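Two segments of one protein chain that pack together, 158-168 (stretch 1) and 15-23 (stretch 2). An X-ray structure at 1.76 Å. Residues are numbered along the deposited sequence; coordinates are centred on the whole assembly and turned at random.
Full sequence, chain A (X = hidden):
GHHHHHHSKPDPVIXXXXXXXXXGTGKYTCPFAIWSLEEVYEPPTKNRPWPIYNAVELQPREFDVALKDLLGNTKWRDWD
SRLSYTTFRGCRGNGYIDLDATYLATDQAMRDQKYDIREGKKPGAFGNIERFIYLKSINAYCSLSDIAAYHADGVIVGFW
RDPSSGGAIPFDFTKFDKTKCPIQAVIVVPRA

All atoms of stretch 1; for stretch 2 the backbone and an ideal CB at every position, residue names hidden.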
# COMPACT_ATOMS: atom_id res chain seq x y z
N GLY A 158 -2.37 -1.99 5.48
CA GLY A 158 -2.76 -0.76 6.15
C GLY A 158 -3.41 -0.99 7.52
O GLY A 158 -3.46 -2.11 8.01
N PHE A 159 -3.80 0.10 8.18
CA PHE A 159 -4.43 -0.03 9.46
C PHE A 159 -5.59 0.94 9.50
O PHE A 159 -5.42 2.14 9.26
CB PHE A 159 -3.47 0.13 10.63
CG PHE A 159 -4.13 -0.00 12.00
CD1 PHE A 159 -4.07 -1.19 12.72
CD2 PHE A 159 -4.79 1.12 12.55
CE1 PHE A 159 -4.74 -1.30 13.94
CE2 PHE A 159 -5.49 1.03 13.78
CZ PHE A 159 -5.44 -0.15 14.48
N TRP A 160 -6.79 0.40 9.75
CA TRP A 160 -8.04 1.17 9.66
C TRP A 160 -8.21 1.99 10.94
O TRP A 160 -8.34 1.42 12.10
CB TRP A 160 -9.24 0.21 9.50
CG TRP A 160 -10.44 0.95 9.20
CD1 TRP A 160 -11.42 1.33 10.08
CD2 TRP A 160 -10.85 1.41 7.92
NE1 TRP A 160 -12.40 2.01 9.41
CE2 TRP A 160 -12.06 2.11 8.09
CE3 TRP A 160 -10.26 1.37 6.64
CZ2 TRP A 160 -12.73 2.69 7.04
CZ3 TRP A 160 -10.94 1.94 5.57
CH2 TRP A 160 -12.15 2.64 5.80
N ARG A 161 -8.26 3.30 10.73
CA ARG A 161 -8.27 4.31 11.81
C ARG A 161 -9.63 4.95 11.99
O ARG A 161 -9.85 5.63 12.99
CB ARG A 161 -7.25 5.41 11.48
CG ARG A 161 -5.84 4.83 11.49
CD ARG A 161 -4.84 5.94 11.67
NE ARG A 161 -4.90 6.51 13.03
CZ ARG A 161 -4.67 7.81 13.30
NH1 ARG A 161 -4.33 8.67 12.30
NH2 ARG A 161 -4.69 8.25 14.61
N ASP A 162 -10.55 4.75 11.03
CA ASP A 162 -11.81 5.49 10.99
C ASP A 162 -12.80 4.87 12.00
O ASP A 162 -13.15 3.70 11.88
CB ASP A 162 -12.40 5.50 9.56
CG ASP A 162 -13.66 6.40 9.39
OD1 ASP A 162 -14.32 6.81 10.36
OD2 ASP A 162 -14.02 6.72 8.24
N PRO A 163 -13.22 5.68 13.01
CA PRO A 163 -14.11 5.14 14.01
C PRO A 163 -15.56 5.09 13.54
O PRO A 163 -16.40 4.56 14.27
CB PRO A 163 -13.98 6.14 15.17
CG PRO A 163 -13.70 7.53 14.41
CD PRO A 163 -12.73 7.04 13.37
N SER A 164 -15.87 5.64 12.36
CA SER A 164 -17.25 5.57 11.78
C SER A 164 -17.76 4.12 11.64
O SER A 164 -16.98 3.18 11.48
CB SER A 164 -17.34 6.26 10.39
OG SER A 164 -16.62 7.48 10.37
N SER A 165 -19.09 3.97 11.67
CA SER A 165 -19.79 2.66 11.69
C SER A 165 -19.15 1.63 12.65
O SER A 165 -18.97 0.48 12.30
CB SER A 165 -19.96 2.06 10.27
OG SER A 165 -20.33 3.03 9.30
N GLY A 166 -18.82 2.09 13.85
CA GLY A 166 -18.18 1.24 14.86
C GLY A 166 -16.79 0.78 14.51
O GLY A 166 -16.29 -0.18 15.11
N GLY A 167 -16.12 1.48 13.57
CA GLY A 167 -14.74 1.08 13.25
C GLY A 167 -14.69 -0.03 12.21
O GLY A 167 -13.59 -0.54 11.89
N ALA A 168 -15.85 -0.42 11.67
CA ALA A 168 -15.90 -1.55 10.68
C ALA A 168 -15.13 -1.22 9.38
O ALA A 168 -15.32 -0.15 8.77
CB ALA A 168 -17.32 -1.88 10.36
N UNK A 15 -17.02 14.58 17.40
CA UNK A 15 -16.61 13.36 16.66
C UNK A 15 -16.00 12.26 17.55
O UNK A 15 -15.37 12.57 18.57
CB UNK A 15 -15.59 13.74 15.58
N UNK A 16 -16.19 10.99 17.18
CA UNK A 16 -15.51 9.88 17.84
C UNK A 16 -14.03 9.92 17.46
O UNK A 16 -13.71 10.30 16.36
CB UNK A 16 -16.14 8.54 17.46
N UNK A 17 -13.15 9.66 18.42
CA UNK A 17 -11.69 9.80 18.26
C UNK A 17 -11.15 8.68 17.40
O UNK A 17 -11.76 7.61 17.33
CB UNK A 17 -10.98 9.80 19.62
N UNK A 18 -10.04 8.92 16.67
CA UNK A 18 -9.60 7.92 15.70
C UNK A 18 -8.97 6.75 16.45
O UNK A 18 -8.68 6.84 17.66
CB UNK A 18 -8.61 8.52 14.70
N UNK A 19 -8.77 5.65 15.74
CA UNK A 19 -8.15 4.45 16.31
C UNK A 19 -6.65 4.44 15.97
O UNK A 19 -6.28 4.76 14.83
CB UNK A 19 -8.83 3.19 15.79
N UNK A 20 -5.79 4.10 16.93
CA UNK A 20 -4.34 4.17 16.66
C UNK A 20 -3.72 2.79 16.44
O UNK A 20 -4.11 1.84 17.09
CB UNK A 20 -3.62 4.87 17.82
N UNK A 21 -2.75 2.67 15.50
CA UNK A 21 -2.21 1.34 15.33
C UNK A 21 -1.41 0.92 16.57
O UNK A 21 -0.95 1.79 17.29
CB UNK A 21 -1.33 1.28 14.08
N UNK A 22 -1.31 -0.39 16.85
CA UNK A 22 -0.54 -0.91 17.99
C UNK A 22 0.96 -0.69 17.68
O UNK A 22 1.36 -0.54 16.51
CB UNK A 22 -0.85 -2.39 18.24
N UNK A 23 1.80 -0.64 18.71
CA UNK A 23 3.22 -0.40 18.37
C UNK A 23 3.82 -1.63 17.74
O UNK A 23 3.31 -2.74 17.90
CB UNK A 23 4.03 -0.00 19.61

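Position 15 has phi/psi of -62/149, an extended backbone that proline tolerates, and its ideal CB has nothing of stretch 1 within 5.5 Å. The visible segment therefore selects little. The deposited residue is Pro15, which makes no contact here.

At position 16 the CA-to-CB bond points toward stretch 1, and the ideal CB lies 4.0 Å from Pro163 CB. A small or flexible side chain would fit beside that ring, polar or apolar, since no charge is on offer. The residue is Asp16. Its CB keeps the 4.0 Å distance to Pro163 CB, while its backbone packs more closely, Asp16 O standing 3.4 Å from Pro163 CG.

Position 17 turns its CB away, with no stretch 1 atom within 5.5 Å of the ideal CB, so many residues are possible, proline among them at -73/151. Pro17 contributes mainly backbone: its O is 3.4 Å from Pro163 CB.

Position 18 points sideways, its ideal CB 3.6 Å from Arg161 O and 4.6 Å from Pro163 CD. A compact side chain suits this spot, and phi of -74° with no backbone N-H partner needed from stretch 1 admits proline. Pro18 is found. Its CB lies over one face of the Arg161 guanidinium, with CG 3.7 Å from Arg161 NH2, and its CA is 4.0 Å from Pro163 CD.

Position 19 is fixed first through its backbone: N donates to Arg161 O at 3.0 Å with a nearly linear 172° angle, which rules out proline, and O accepts from Arg161 NE at 2.9 Å, 154°. The ideal CB, directed sideways, is 4.5 Å from Phe159 CE2 and 4.1 Å from Trp160 O. A medium apolar chain, such as valine, leucine, isoleucine or methionine, could use the surface between Phe159 and Gly167. Ile19 (chi1 m, chi2 t) does so with both branches: CG2 meets the edge of the Phe159 ring, 3.8 Å from CE2, and CD1 reaches to 4.2 Å from both Pro163 CA and Gly167 CA. An ideal CB on Gly167 would sit only 3.3 Å from Ile19 CD1, so the bare glycine leaves room for that methyl.

Position 20 points its CB away, yet Arg161 NH2 is 4.8 Å from the ideal CB. An acidic residue could bend back, and a neutral acceptor would also serve. Asp20, chi1 m, brings OD1 to 2.8 Å from Arg161 NH2, forming a hydrogen-bonded salt bridge near the guanidinium plane.

At position 21 the ideal CB is 3.7 Å from Phe159 CG, so an apolar group is favoured, and phi of -68° allows proline. Pro21 sets its CA 3.6 Å from the centroid of the Phe159 ring, 11° off the normal: a CH-pi contact over the face.

Position 22 has no stretch 1 atom near its ideal CB; only a side chain folding back would touch. Pro22 does this through its ring, CD lying 3.5 Å from Phe159 CE1.

Position 23 is out of reach and unconstrained here; Pro23 makes no contact.

Stretch 2, residues 15-23: PDPPIDPPP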
# COMPACT_ATOMS: atom_id res chain seq x y z
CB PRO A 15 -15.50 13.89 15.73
CG PRO A 15 -14.90 15.04 16.49
CD PRO A 15 -16.12 15.72 17.13
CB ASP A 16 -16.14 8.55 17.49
CG ASP A 16 -17.54 8.40 18.07
OD1 ASP A 16 -17.83 9.01 19.16
OD2 ASP A 16 -18.35 7.70 17.43
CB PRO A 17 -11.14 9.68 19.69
CG PRO A 17 -12.28 9.68 20.61
CD PRO A 17 -13.54 9.33 19.81
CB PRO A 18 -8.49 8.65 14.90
CG PRO A 18 -7.90 9.60 15.88
CD PRO A 18 -9.16 10.09 16.71
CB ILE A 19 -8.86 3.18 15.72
CG1 ILE A 19 -10.40 3.32 15.89
CG2 ILE A 19 -8.22 1.87 16.29
CD1 ILE A 19 -11.20 2.35 15.02
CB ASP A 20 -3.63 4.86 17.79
CG ASP A 20 -4.18 6.25 18.06
OD1 ASP A 20 -4.44 7.00 17.09
OD2 ASP A 20 -4.38 6.58 19.25
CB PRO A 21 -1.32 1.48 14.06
CG PRO A 21 -1.03 2.89 13.91
CD PRO A 21 -2.24 3.63 14.49
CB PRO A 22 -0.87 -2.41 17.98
CG PRO A 22 -1.23 -2.73 16.64
CD PRO A 22 -1.93 -1.49 16.08
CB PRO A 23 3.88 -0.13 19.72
CG PRO A 23 3.00 -0.97 20.75
CD PRO A 23 1.59 -1.08 20.11
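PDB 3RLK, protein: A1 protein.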